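Local structure of serpin B3 (Homo sapiens, 4ZK3) at residues W150-Q154 and T155-I159; F92-T96 and D97-L101; F200-N203 and K204-K208; D252-Q255 and K256-K260. The protein probably inhibits papain-like cysteine proteases by the suicide mechanism of the serpins, and is found in psoriasis as the aggregating Pso p27. All coordinates share one frame; numbering follows the deposited sequence. Where two conformers were deposited one is given.

Interaction 1 of 4, residues W150-Q154 and T155-I159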
loop_
_atom_site.group_PDB
_atom_site.type_symbol
_atom_site.label_atom_id
_atom_site.label_comp_id
_atom_site.label_asym_id
_atom_site.label_seq_id
_atom_site.Cartn_x
_atom_site.Cartn_y
_atom_site.Cartn_z
ATOM N N TRP A 150 0.337 16.180 -10.095
ATOM C CA TRP A 150 1.172 16.135 -8.920
ATOM C C TRP A 150 1.499 14.684 -8.505
ATOM O O TRP A 150 2.667 14.329 -8.190
ATOM C CB TRP A 150 0.509 16.855 -7.752
ATOM C CG TRP A 150 1.362 16.873 -6.587
ATOM C CD1 TRP A 150 2.404 17.689 -6.364
ATOM C CD2 TRP A 150 1.269 16.006 -5.432
ATOM N NE1 TRP A 150 2.986 17.388 -5.139
ATOM C CE2 TRP A 150 2.299 16.367 -4.554
ATOM C CE3 TRP A 150 0.410 14.954 -5.071
ATOM C CZ2 TRP A 150 2.479 15.752 -3.326
ATOM C CZ3 TRP A 150 0.616 14.315 -3.870
ATOM C CH2 TRP A 150 1.621 14.728 -3.001
ATOM N N VAL A 151 0.472 13.845 -8.513
ATOM C CA VAL A 151 0.655 12.430 -8.189
ATOM C C VAL A 151 1.639 11.739 -9.151
ATOM O O VAL A 151 2.523 11.049 -8.691
ATOM C CB VAL A 151 -0.693 11.705 -8.129
ATOM C CG1 VAL A 151 -0.475 10.202 -8.036
ATOM C CG2 VAL A 151 -1.516 12.201 -6.907
ATOM N N GLU A 152 1.472 11.905 -10.467
ATOM C CA GLU A 152 2.491 11.449 -11.434
ATOM C C GLU A 152 3.867 11.897 -11.038
ATOM O O GLU A 152 4.829 11.097 -11.042
ATOM C CB GLU A 152 2.198 11.913 -12.866
ATOM C CG GLU A 152 0.892 11.386 -13.423
ATOM C CD GLU A 152 0.869 11.456 -14.979
ATOM O OE1 GLU A 152 1.958 11.625 -15.580
ATOM O OE2 GLU A 152 -0.213 11.325 -15.578
ATOM N N SER A 153 3.967 13.151 -10.628
ATOM C CA SER A 153 5.228 13.762 -10.303
ATOM C C SER A 153 5.856 13.176 -9.064
ATOM O O SER A 153 7.060 13.267 -8.918
ATOM C CB SER A 153 5.099 15.326 -10.187
ATOM O OG SER A 153 4.891 15.777 -8.839
ATOM N N GLN A 154 5.077 12.522 -8.190
ATOM C CA GLN A 154 5.664 11.913 -7.021
ATOM C C GLN A 154 5.848 10.377 -7.163
ATOM O O GLN A 154 6.146 9.751 -6.179
ATOM C CB GLN A 154 4.773 12.182 -5.768
ATOM C CG GLN A 154 4.371 13.621 -5.559
ATOM C CD GLN A 154 5.586 14.484 -5.306
ATOM O OE1 GLN A 154 6.374 14.213 -4.394
ATOM N NE2 GLN A 154 5.790 15.459 -6.153
ATOM N N THR A 155 5.487 9.819 -8.293
ATOM C CA THR A 155 5.477 8.376 -8.564
ATOM C C THR A 155 6.252 7.960 -9.815
ATOM O O THR A 155 6.043 6.854 -10.356
ATOM C CB THR A 155 4.041 7.870 -8.679
ATOM O OG1 THR A 155 3.351 8.603 -9.684
ATOM C CG2 THR A 155 3.294 8.056 -7.330
ATOM N N ASN A 156 7.225 8.784 -10.235
ATOM C CA ASN A 156 7.964 8.549 -11.472
ATOM C C ASN A 156 6.963 8.274 -12.646
ATOM O O ASN A 156 7.144 7.411 -13.509
ATOM C CB ASN A 156 8.984 7.403 -11.271
ATOM C CG ASN A 156 9.916 7.226 -12.498
ATOM O OD1 ASN A 156 10.367 6.104 -12.857
ATOM N ND2 ASN A 156 10.190 8.323 -13.151
ATOM N N GLU A 157 5.894 9.042 -12.662
ATOM C CA GLU A 157 4.766 8.843 -13.561
ATOM C C GLU A 157 4.088 7.511 -13.625
ATOM O O GLU A 157 3.360 7.286 -14.614
ATOM C CB GLU A 157 5.124 9.269 -15.006
ATOM C CG GLU A 157 5.296 10.755 -15.148
ATOM C CD GLU A 157 6.747 11.151 -15.269
ATOM O OE1 GLU A 157 7.113 11.625 -16.388
ATOM O OE2 GLU A 157 7.513 10.958 -14.291
ATOM N N LYS A 158 4.265 6.646 -12.605
ATOM C CA LYS A 158 3.618 5.312 -12.626
ATOM C C LYS A 158 2.161 5.299 -12.228
ATOM O O LYS A 158 1.450 4.333 -12.528
ATOM C CB LYS A 158 4.337 4.334 -11.654
ATOM C CG LYS A 158 5.774 4.013 -12.047
ATOM C CD LYS A 158 5.946 3.675 -13.530
ATOM C CE LYS A 158 7.410 3.591 -13.884
ATOM N NZ LYS A 158 7.555 3.340 -15.313
ATOM N N ILE A 159 1.726 6.283 -11.417
ATOM C CA ILE A 159 0.318 6.367 -11.047
ATOM C C ILE A 159 -0.283 7.525 -11.836
ATOM O O ILE A 159 -0.039 8.696 -11.502
ATOM C CB ILE A 159 0.114 6.603 -9.539
ATOM C CG1 ILE A 159 0.874 5.512 -8.786
ATOM C CG2 ILE A 159 -1.373 6.616 -9.233
ATOM C CD1 ILE A 159 0.330 4.109 -9.057
HETATM O O HOH W 1 8.861 10.840 -9.041
#
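Thr155 OG1 donates a 2.8 Å hydrogen bond to Val151 O. It comes in tilted from the carbonyl plane, and Gln154 N reaches the same oxygen from the opposite face. With chi1 at 56°, OG1 sits between the backbone N and the carbonyl carbon, turned back over the helix end. Glu152 O is also gripped twice: by Glu157 N at 2.8 Å and by Thr155 N at 3.1 Å, again from opposite faces. The Glu152 and Glu157 side chains cross at about a right angle, and Glu152 OE1 lies 3.5 Å from Glu157 CG. The apolar touch is Val151 CG1 on Ile159 CG2, 3.9 Å. All this ends helix 140-153, serpin helix F, and leads into a type I' turn from Thr155 to Lys158. Val151, Thr155 and Ile159 touch strand 340-351, whose place between strands 174-185 and 325-336 is consistent with the inserted reactive-centre strand of a cleaved serpin. Further out, water 1 bridges Ser153 O and Asn156 N. Ser153 OG donates to Trp150 O, on a lone pair, and receives Gln154 NE2 at 2.9 Å. With CG anti to its carbonyl carbon (chi1 -50°), Gln154 lays CG over one face of the Trp150 ring.

Interaction 2 of 4, residues F92-T96 and D97-L101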
loop_
_atom_site.group_PDB
_atom_site.type_symbol
_atom_site.label_atom_id
_atom_site.label_comp_id
_atom_site.label_asym_id
_atom_site.label_seq_id
_atom_site.Cartn_x
_atom_site.Cartn_y
_atom_site.Cartn_z
ATOM N N PHE A 92 10.660 6.785 6.039
ATOM C CA PHE A 92 10.268 6.415 4.716
ATOM C C PHE A 92 10.704 7.439 3.679
ATOM O O PHE A 92 10.114 7.473 2.571
ATOM C CB PHE A 92 8.731 6.273 4.671
ATOM C CG PHE A 92 8.164 5.206 5.559
ATOM C CD1 PHE A 92 8.954 4.245 6.145
ATOM C CD2 PHE A 92 6.807 5.170 5.773
ATOM C CE1 PHE A 92 8.397 3.257 6.947
ATOM C CE2 PHE A 92 6.227 4.203 6.588
ATOM C CZ PHE A 92 7.021 3.222 7.162
ATOM N N ASN A 93 11.610 8.364 4.014
ATOM C CA ASN A 93 12.096 9.309 2.970
ATOM C C ASN A 93 13.590 9.160 3.054
ATOM O O ASN A 93 14.211 9.742 3.951
ATOM C CB ASN A 93 11.720 10.786 3.191
ATOM C CG ASN A 93 10.300 11.103 2.805
ATOM O OD1 ASN A 93 9.436 11.271 3.671
ATOM N ND2 ASN A 93 10.045 11.188 1.533
ATOM N N LYS A 94 14.135 8.284 2.214
ATOM C CA LYS A 94 15.563 8.009 2.194
ATOM C C LYS A 94 15.947 7.460 0.829
ATOM O O LYS A 94 15.216 6.644 0.226
ATOM C CB LYS A 94 15.919 7.024 3.301
ATOM C CG LYS A 94 17.421 6.775 3.385
ATOM C CD LYS A 94 17.792 5.831 4.521
ATOM C CE LYS A 94 19.296 5.850 4.734
ATOM N NZ LYS A 94 19.717 4.503 5.230
ATOM N N SER A 95 17.072 7.960 0.327
ATOM C CA SER A 95 17.655 7.531 -0.929
ATOM C C SER A 95 19.119 7.217 -0.701
ATOM O O SER A 95 19.782 7.917 0.050
ATOM C CB SER A 95 17.554 8.626 -2.004
ATOM O OG SER A 95 16.277 8.590 -2.652
ATOM N N THR A 96 19.608 6.195 -1.386
ATOM C CA THR A 96 21.023 5.846 -1.360
ATOM C C THR A 96 21.338 5.720 -2.835
ATOM O O THR A 96 20.489 6.001 -3.704
ATOM C CB THR A 96 21.309 4.542 -0.582
ATOM O OG1 THR A 96 20.787 3.385 -1.272
ATOM C CG2 THR A 96 20.775 4.576 0.848
ATOM N N ASP A 97 22.535 5.258 -3.130
ATOM C CA ASP A 97 22.878 4.869 -4.469
ATOM C C ASP A 97 22.115 3.624 -4.942
ATOM O O ASP A 97 21.961 3.393 -6.135
ATOM C CB ASP A 97 24.401 4.618 -4.566
ATOM C CG ASP A 97 24.887 3.497 -3.640
ATOM O OD1 ASP A 97 24.680 3.519 -2.415
ATOM O OD2 ASP A 97 25.506 2.563 -4.153
ATOM N N ALA A 98 21.670 2.791 -4.040
ATOM C CA ALA A 98 20.977 1.549 -4.456
ATOM C C ALA A 98 19.424 1.634 -4.580
ATOM O O ALA A 98 18.793 0.817 -5.231
ATOM C CB ALA A 98 21.344 0.490 -3.441
ATOM N N TYR A 99 18.803 2.595 -3.902
ATOM C CA TYR A 99 17.336 2.701 -3.903
ATOM C C TYR A 99 16.863 4.096 -3.584
ATOM O O TYR A 99 17.618 4.905 -3.030
ATOM C CB TYR A 99 16.709 1.676 -2.931
ATOM C CG TYR A 99 16.863 2.009 -1.468
ATOM C CD1 TYR A 99 17.948 1.531 -0.725
ATOM C CD2 TYR A 99 15.883 2.786 -0.794
ATOM C CE1 TYR A 99 18.058 1.841 0.641
ATOM C CE2 TYR A 99 16.009 3.096 0.551
ATOM C CZ TYR A 99 17.089 2.630 1.264
ATOM O OH TYR A 99 17.169 2.946 2.607
ATOM N N GLU A 100 15.605 4.361 -3.954
ATOM C CA GLU A 100 14.878 5.518 -3.540
ATOM C C GLU A 100 13.555 5.090 -2.896
ATOM O O GLU A 100 12.821 4.255 -3.470
ATOM C CB GLU A 100 14.536 6.339 -4.759
ATOM C CG GLU A 100 13.899 7.647 -4.379
ATOM C CD GLU A 100 13.600 8.503 -5.553
ATOM O OE1 GLU A 100 13.557 7.977 -6.682
ATOM O OE2 GLU A 100 13.391 9.707 -5.325
ATOM N N LEU A 101 13.267 5.651 -1.721
ATOM C CA LEU A 101 11.993 5.541 -1.055
ATOM C C LEU A 101 11.500 6.952 -0.722
ATOM O O LEU A 101 12.237 7.741 -0.129
ATOM C CB LEU A 101 12.145 4.704 0.219
ATOM C CG LEU A 101 10.817 4.583 0.937
ATOM C CD1 LEU A 101 9.682 3.903 0.116
ATOM C CD2 LEU A 101 11.012 3.851 2.224
HETATM O O HOH W 2 13.869 9.876 -0.988
#
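Tyr99 lies across Thr96 and Lys94. From CB, its chi1 of 74° puts CG between the backbone N and the carbonyl carbon, and the ring extends beside the preceding strand. CD1 lies 3.4 Å from Thr96 OG1, and the next atom, CE1, is 3.9 Å from Thr96 CG2. Across the ring from these, CE2 approaches Lys94 O. At the tip, OH is 3.5 Å from Lys94 CD and hydrogen-bonds to Asp240, which also forms a salt bridge with Lys94 NZ. The frame is a beta hairpin of strands 94-95 and 99-110. Lys94 and Leu101 are a hydrogen-bonded antiparallel pair, with Leu101 N to Lys94 O at 2.9 Å. Thr96 N donates almost straight to Tyr99 O, also 2.9 Å. Thr96 OG1 accepts Ala98 N at 3.0 Å, which makes an ST turn, and takes a weaker bond from Tyr99 N. On the face of Ser95 and Glu100, water 2 links Ser95 OG and Leu101 O. The Thr96 hydroxyl thus satisfies backbone N-H groups at the bend. Asp240, shared by a phenol and an ammonium group, would favour a charged Lys94 and hold both side-chain ends together.

Interaction 3 of 4, residues F200-N203 and K204-K208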
loop_
_atom_site.group_PDB
_atom_site.type_symbol
_atom_site.label_atom_id
_atom_site.label_comp_id
_atom_site.label_asym_id
_atom_site.label_seq_id
_atom_site.Cartn_x
_atom_site.Cartn_y
_atom_site.Cartn_z
ATOM N N PHE A 200 3.354 -20.435 -16.524
ATOM C CA PHE A 200 2.860 -20.059 -15.228
ATOM C C PHE A 200 1.484 -20.622 -15.166
ATOM O O PHE A 200 0.721 -20.410 -16.093
ATOM C CB PHE A 200 2.734 -18.527 -15.075
ATOM C CG PHE A 200 2.341 -18.085 -13.692
ATOM C CD1 PHE A 200 1.031 -17.971 -13.353
ATOM C CD2 PHE A 200 3.306 -17.787 -12.739
ATOM C CE1 PHE A 200 0.655 -17.543 -12.105
ATOM C CE2 PHE A 200 2.943 -17.352 -11.490
ATOM C CZ PHE A 200 1.617 -17.244 -11.160
ATOM N N TRP A 201 1.163 -21.355 -14.093
ATOM C CA TRP A 201 -0.136 -22.032 -13.964
ATOM C C TRP A 201 -1.022 -21.273 -12.975
ATOM O O TRP A 201 -0.785 -21.339 -11.783
ATOM C CB TRP A 201 -0.002 -23.497 -13.459
ATOM C CG TRP A 201 0.766 -24.543 -14.311
ATOM C CD1 TRP A 201 2.090 -24.879 -14.190
ATOM C CD2 TRP A 201 0.221 -25.458 -15.294
ATOM N NE1 TRP A 201 2.412 -25.909 -15.063
ATOM C CE2 TRP A 201 1.286 -26.270 -15.758
ATOM C CE3 TRP A 201 -1.041 -25.649 -15.845
ATOM C CZ2 TRP A 201 1.114 -27.239 -16.755
ATOM C CZ3 TRP A 201 -1.210 -26.622 -16.850
ATOM C CH2 TRP A 201 -0.136 -27.395 -17.287
ATOM N N PRO A 202 -2.032 -20.544 -13.460
ATOM C CA PRO A 202 -2.951 -19.899 -12.540
ATOM C C PRO A 202 -3.855 -20.882 -11.850
ATOM O O PRO A 202 -4.253 -20.632 -10.712
ATOM C CB PRO A 202 -3.746 -18.964 -13.429
ATOM C CG PRO A 202 -2.836 -18.730 -14.598
ATOM C CD PRO A 202 -2.211 -20.051 -14.828
ATOM N N ASN A 203 -4.181 -21.974 -12.556
ATOM C CA ASN A 203 -4.921 -23.116 -11.999
ATOM C C ASN A 203 -4.149 -24.372 -12.276
ATOM O O ASN A 203 -3.133 -24.355 -12.994
ATOM C CB ASN A 203 -6.309 -23.226 -12.643
ATOM C CG ASN A 203 -7.157 -21.992 -12.389
ATOM O OD1 ASN A 203 -7.595 -21.753 -11.263
ATOM N ND2 ASN A 203 -7.375 -21.186 -13.429
ATOM N N LYS A 204 -4.635 -25.482 -11.729
ATOM C CA LYS A 204 -3.971 -26.771 -11.930
ATOM C C LYS A 204 -3.847 -27.122 -13.429
ATOM O O LYS A 204 -2.790 -27.589 -13.909
ATOM C CB LYS A 204 -4.705 -27.877 -11.159
ATOM C CG LYS A 204 -4.775 -27.610 -9.656
ATOM C CD LYS A 204 -4.953 -28.892 -8.845
ATOM C CE LYS A 204 -3.660 -29.676 -8.790
ATOM N NZ LYS A 204 -3.738 -30.782 -7.809
ATOM N N ASN A 205 -4.906 -26.834 -14.174
ATOM C CA ASN A 205 -5.035 -27.394 -15.519
ATOM C C ASN A 205 -4.892 -26.395 -16.690
ATOM O O ASN A 205 -5.335 -26.662 -17.803
ATOM C CB ASN A 205 -6.365 -28.152 -15.587
ATOM C CG ASN A 205 -6.518 -29.133 -14.428
ATOM O OD1 ASN A 205 -5.739 -30.094 -14.291
ATOM N ND2 ASN A 205 -7.502 -28.879 -13.565
ATOM N N THR A 206 -4.272 -25.255 -16.426
ATOM C CA THR A 206 -4.192 -24.158 -17.403
ATOM C C THR A 206 -2.894 -23.457 -17.214
ATOM O O THR A 206 -2.357 -23.450 -16.106
ATOM C CB THR A 206 -5.303 -23.144 -17.157
ATOM O OG1 THR A 206 -5.015 -22.426 -15.943
ATOM C CG2 THR A 206 -6.669 -23.871 -16.994
ATOM N N TYR A 207 -2.399 -22.819 -18.256
ATOM C CA TYR A 207 -1.135 -22.076 -18.186
ATOM C C TYR A 207 -1.196 -20.791 -19.019
ATOM O O TYR A 207 -2.040 -20.657 -19.917
ATOM C CB TYR A 207 0.078 -22.938 -18.595
ATOM C CG TYR A 207 0.279 -23.193 -20.058
ATOM C CD1 TYR A 207 -0.370 -24.263 -20.701
ATOM C CD2 TYR A 207 1.150 -22.420 -20.804
ATOM C CE1 TYR A 207 -0.189 -24.512 -22.072
ATOM C CE2 TYR A 207 1.343 -22.646 -22.172
ATOM C CZ TYR A 207 0.684 -23.697 -22.795
ATOM O OH TYR A 207 0.912 -23.953 -24.134
ATOM N N LYS A 208 -0.288 -19.872 -18.683
ATOM C CA LYS A 208 0.046 -18.692 -19.477
ATOM C C LYS A 208 1.555 -18.622 -19.575
ATOM O O LYS A 208 2.248 -18.918 -18.619
ATOM C CB LYS A 208 -0.410 -17.418 -18.761
ATOM C CG LYS A 208 -1.871 -17.063 -18.874
ATOM C CD LYS A 208 -2.017 -15.801 -19.704
ATOM C CE LYS A 208 -3.245 -15.035 -19.306
ATOM N NZ LYS A 208 -3.069 -13.606 -19.671
#
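Phe200 and Lys208 form the regular part of this hairpin. They are a hydrogen-bonded antiparallel pair. Phe200 N donates to Lys208 O and Lys208 N to Phe200 O, each at 2.8 Å and nearly straight. A CA-H...O contact runs beside them, from Tyr207 CA to Phe200 O at 3.3 Å. The hairpin joins strands 196-201 and 206-224 and bends through a type I turn from Asn203 to Thr206.

The aromatic contact is between Trp201 and Tyr207, and is described for one of the two Trp201 conformers. Tyr207 CB lies over one face of the indole, 4.2 Å from the centroid of the six-membered ring, as a CH-pi contact. With CG between its backbone N and carbonyl carbon (chi1 76°), the tyrosine ring turns its edge toward the same indole, the ring planes 66° apart. In this conformer the indole comes too close to Thr206 O, so the detail is doubtful.

The remaining touches are van der Waals. Thr206 OG1 is 3.6 Å from Asn203 CB and 3.8 Å from Pro202 CD. The Asn203 and Thr206 side chains cross obliquely.

Two partners outside tie the hairpin to the C terminus. Phe200 meets Phe387 edge to face, and Lys208 NZ hydrogen-bonds to Pro390 O. Tyr207 also has a cation-pi contact with Lys199.

The chemistry is mixed. Two straight backbone bonds set the strand register. The CH-pi and edge-to-face contacts add to this in the one Trp201 conformer, and are less certain.

Interaction 4 of 4, residues D252-Q255 and K256-K260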
loop_
_atom_site.group_PDB
_atom_site.type_symbol
_atom_site.label_atom_id
_atom_site.label_comp_id
_atom_site.label_asym_id
_atom_site.label_seq_id
_atom_site.Cartn_x
_atom_site.Cartn_y
_atom_site.Cartn_z
ATOM N N ASP A 252 -2.696 -25.148 -6.212
ATOM C CA ASP A 252 -4.008 -24.668 -5.849
ATOM C C ASP A 252 -4.124 -24.376 -4.382
ATOM O O ASP A 252 -5.217 -24.113 -3.889
ATOM C CB ASP A 252 -5.060 -25.739 -6.242
ATOM C CG ASP A 252 -4.947 -27.026 -5.401
ATOM O OD1 ASP A 252 -3.818 -27.498 -5.123
ATOM O OD2 ASP A 252 -6.007 -27.556 -5.011
ATOM N N GLY A 253 -3.020 -24.407 -3.650
ATOM C CA GLY A 253 -3.090 -24.206 -2.190
ATOM C C GLY A 253 -3.272 -22.754 -1.695
ATOM O O GLY A 253 -3.325 -22.539 -0.491
ATOM N N LEU A 254 -3.368 -21.763 -2.597
ATOM C CA LEU A 254 -3.377 -20.339 -2.176
ATOM C C LEU A 254 -4.569 -19.999 -1.283
ATOM O O LEU A 254 -4.404 -19.330 -0.263
ATOM C CB LEU A 254 -3.286 -19.370 -3.379
ATOM C CG LEU A 254 -3.164 -17.880 -2.977
ATOM C CD1 LEU A 254 -1.886 -17.682 -2.201
ATOM C CD2 LEU A 254 -3.132 -16.919 -4.149
ATOM N N GLN A 255 -5.753 -20.514 -1.627
ATOM C CA GLN A 255 -6.975 -20.185 -0.881
ATOM C C GLN A 255 -6.848 -20.503 0.601
ATOM O O GLN A 255 -7.294 -19.713 1.429
ATOM C CB GLN A 255 -8.223 -20.858 -1.484
ATOM C CG GLN A 255 -9.414 -19.915 -1.647
ATOM C CD GLN A 255 -10.751 -20.599 -1.382
ATOM O OE1 GLN A 255 -11.578 -20.713 -2.273
ATOM N NE2 GLN A 255 -10.963 -21.048 -0.148
ATOM N N LYS A 256 -6.192 -21.597 0.954
ATOM C CA LYS A 256 -6.005 -21.899 2.374
ATOM C C LYS A 256 -5.053 -20.900 3.027
ATOM O O LYS A 256 -5.344 -20.383 4.121
ATOM C CB LYS A 256 -5.434 -23.305 2.613
ATOM C CG LYS A 256 -5.452 -23.726 4.098
ATOM C CD LYS A 256 -4.423 -24.804 4.422
ATOM C CE LYS A 256 -4.476 -25.226 5.886
ATOM N NZ LYS A 256 -3.761 -26.511 6.176
ATOM N N LEU A 257 -3.912 -20.655 2.372
ATOM C CA LEU A 257 -2.920 -19.724 2.894
ATOM C C LEU A 257 -3.577 -18.388 3.160
ATOM O O LEU A 257 -3.342 -17.783 4.205
ATOM C CB LEU A 257 -1.774 -19.577 1.911
ATOM C CG LEU A 257 -0.561 -18.732 2.294
ATOM C CD1 LEU A 257 0.103 -19.289 3.542
ATOM C CD2 LEU A 257 0.427 -18.691 1.123
ATOM N N GLU A 258 -4.445 -17.948 2.253
ATOM C CA GLU A 258 -5.135 -16.675 2.460
ATOM C C GLU A 258 -6.040 -16.682 3.704
ATOM O O GLU A 258 -6.195 -15.656 4.345
ATOM C CB GLU A 258 -5.911 -16.241 1.223
ATOM C CG GLU A 258 -5.026 -15.900 0.022
ATOM C CD GLU A 258 -5.833 -15.706 -1.252
ATOM O OE1 GLU A 258 -6.638 -16.609 -1.595
ATOM O OE2 GLU A 258 -5.674 -14.678 -1.919
ATOM N N GLU A 259 -6.636 -17.826 4.023
ATOM C CA GLU A 259 -7.520 -17.941 5.184
ATOM C C GLU A 259 -6.730 -17.903 6.475
ATOM O O GLU A 259 -7.134 -17.295 7.454
ATOM C CB GLU A 259 -8.346 -19.234 5.092
ATOM C CG GLU A 259 -9.436 -19.194 4.013
ATOM C CD GLU A 259 -9.953 -20.588 3.612
ATOM O OE1 GLU A 259 -9.474 -21.624 4.156
ATOM O OE2 GLU A 259 -10.841 -20.649 2.728
ATOM N N LYS A 260 -5.582 -18.534 6.477
ATOM C CA LYS A 260 -4.793 -18.672 7.679
ATOM C C LYS A 260 -3.815 -17.515 7.979
ATOM O O LYS A 260 -3.328 -17.379 9.103
ATOM C CB LYS A 260 -3.997 -19.969 7.573
ATOM C CG LYS A 260 -4.792 -21.131 6.991
ATOM C CD LYS A 260 -4.879 -22.306 7.946
ATOM C CE LYS A 260 -5.846 -22.009 9.085
ATOM N NZ LYS A 260 -5.923 -23.156 10.019
HETATM O O HOH W 3 -6.409 -23.912 -0.770
#
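The Gln255 amide and the Glu259 carboxylate meet at an angle, their planes 60° apart. Gln255 NE2 approaches Glu259 OE2 at 2.9 Å, but the N-H points poorly, so this is a weak hydrogen bond. The carboxylate stem also passes over the backbone, with Glu259 CG 3.4 Å from Gln255 O. The second carboxylate, of Glu258, lies against Leu254: its CD is 3.9 Å from Leu254 CG. Glu258 CG is anti to its own carbonyl carbon (chi1 -66°), and the chain beyond is extended, which carries the group back along the helix toward Leu254. The salt bridge of Glu258 OE2 with Arg386 would probably favour its charged form.

The leucines supply the apolar side. Leu254 CD1 touches Leu257 CD2 at 4.2 Å, and both side chains rest on Pro248 and Leu370.

Backbone bonds carry the helix. Glu258 N donates to Leu254 O at 2.9 Å and Glu259 N to Gln255 O at 3.3 Å. Before them, Gly253 O takes only weak bonds, from Lys256 N and from Leu257 N. Water 3 accepts from Lys256 N at 2.9 Å and donates weakly to Asp252 O. It therefore serves an N-H whose own helical bond is poor. Lys256 NZ reaches out to Gln228 and to Asp226 O.

This is a short amphipathic helix of about two turns, with the i to i+4 bonding of alpha structure. Helix 254-260 corresponds to serpin helix G, and its leucines pack on strands 241-248 and 369-375 of sheet B.

From the N terminus the order is interaction 2, 1, 3 and 4. They lie in series, so none nests in or crosses another. Interactions 2 and 3 close hairpin turns, interaction 1 ends a helix, and interaction 4 runs the length of helix 254-260. Interaction 2 turns the chain into strand 99-110 of the large serpin sheet. Interaction 1 ends helix 140-153 over that sheet; the two centres are 16 Å apart without touching. Interaction 3 joins strands 196-201 and 206-224. It meets interaction 4, Lys204 CG lying 3.9 Å from Asp252 CB. Interaction 1 and interaction 4 lie on opposite sides of the chain's centre, about 34 Å apart between centres.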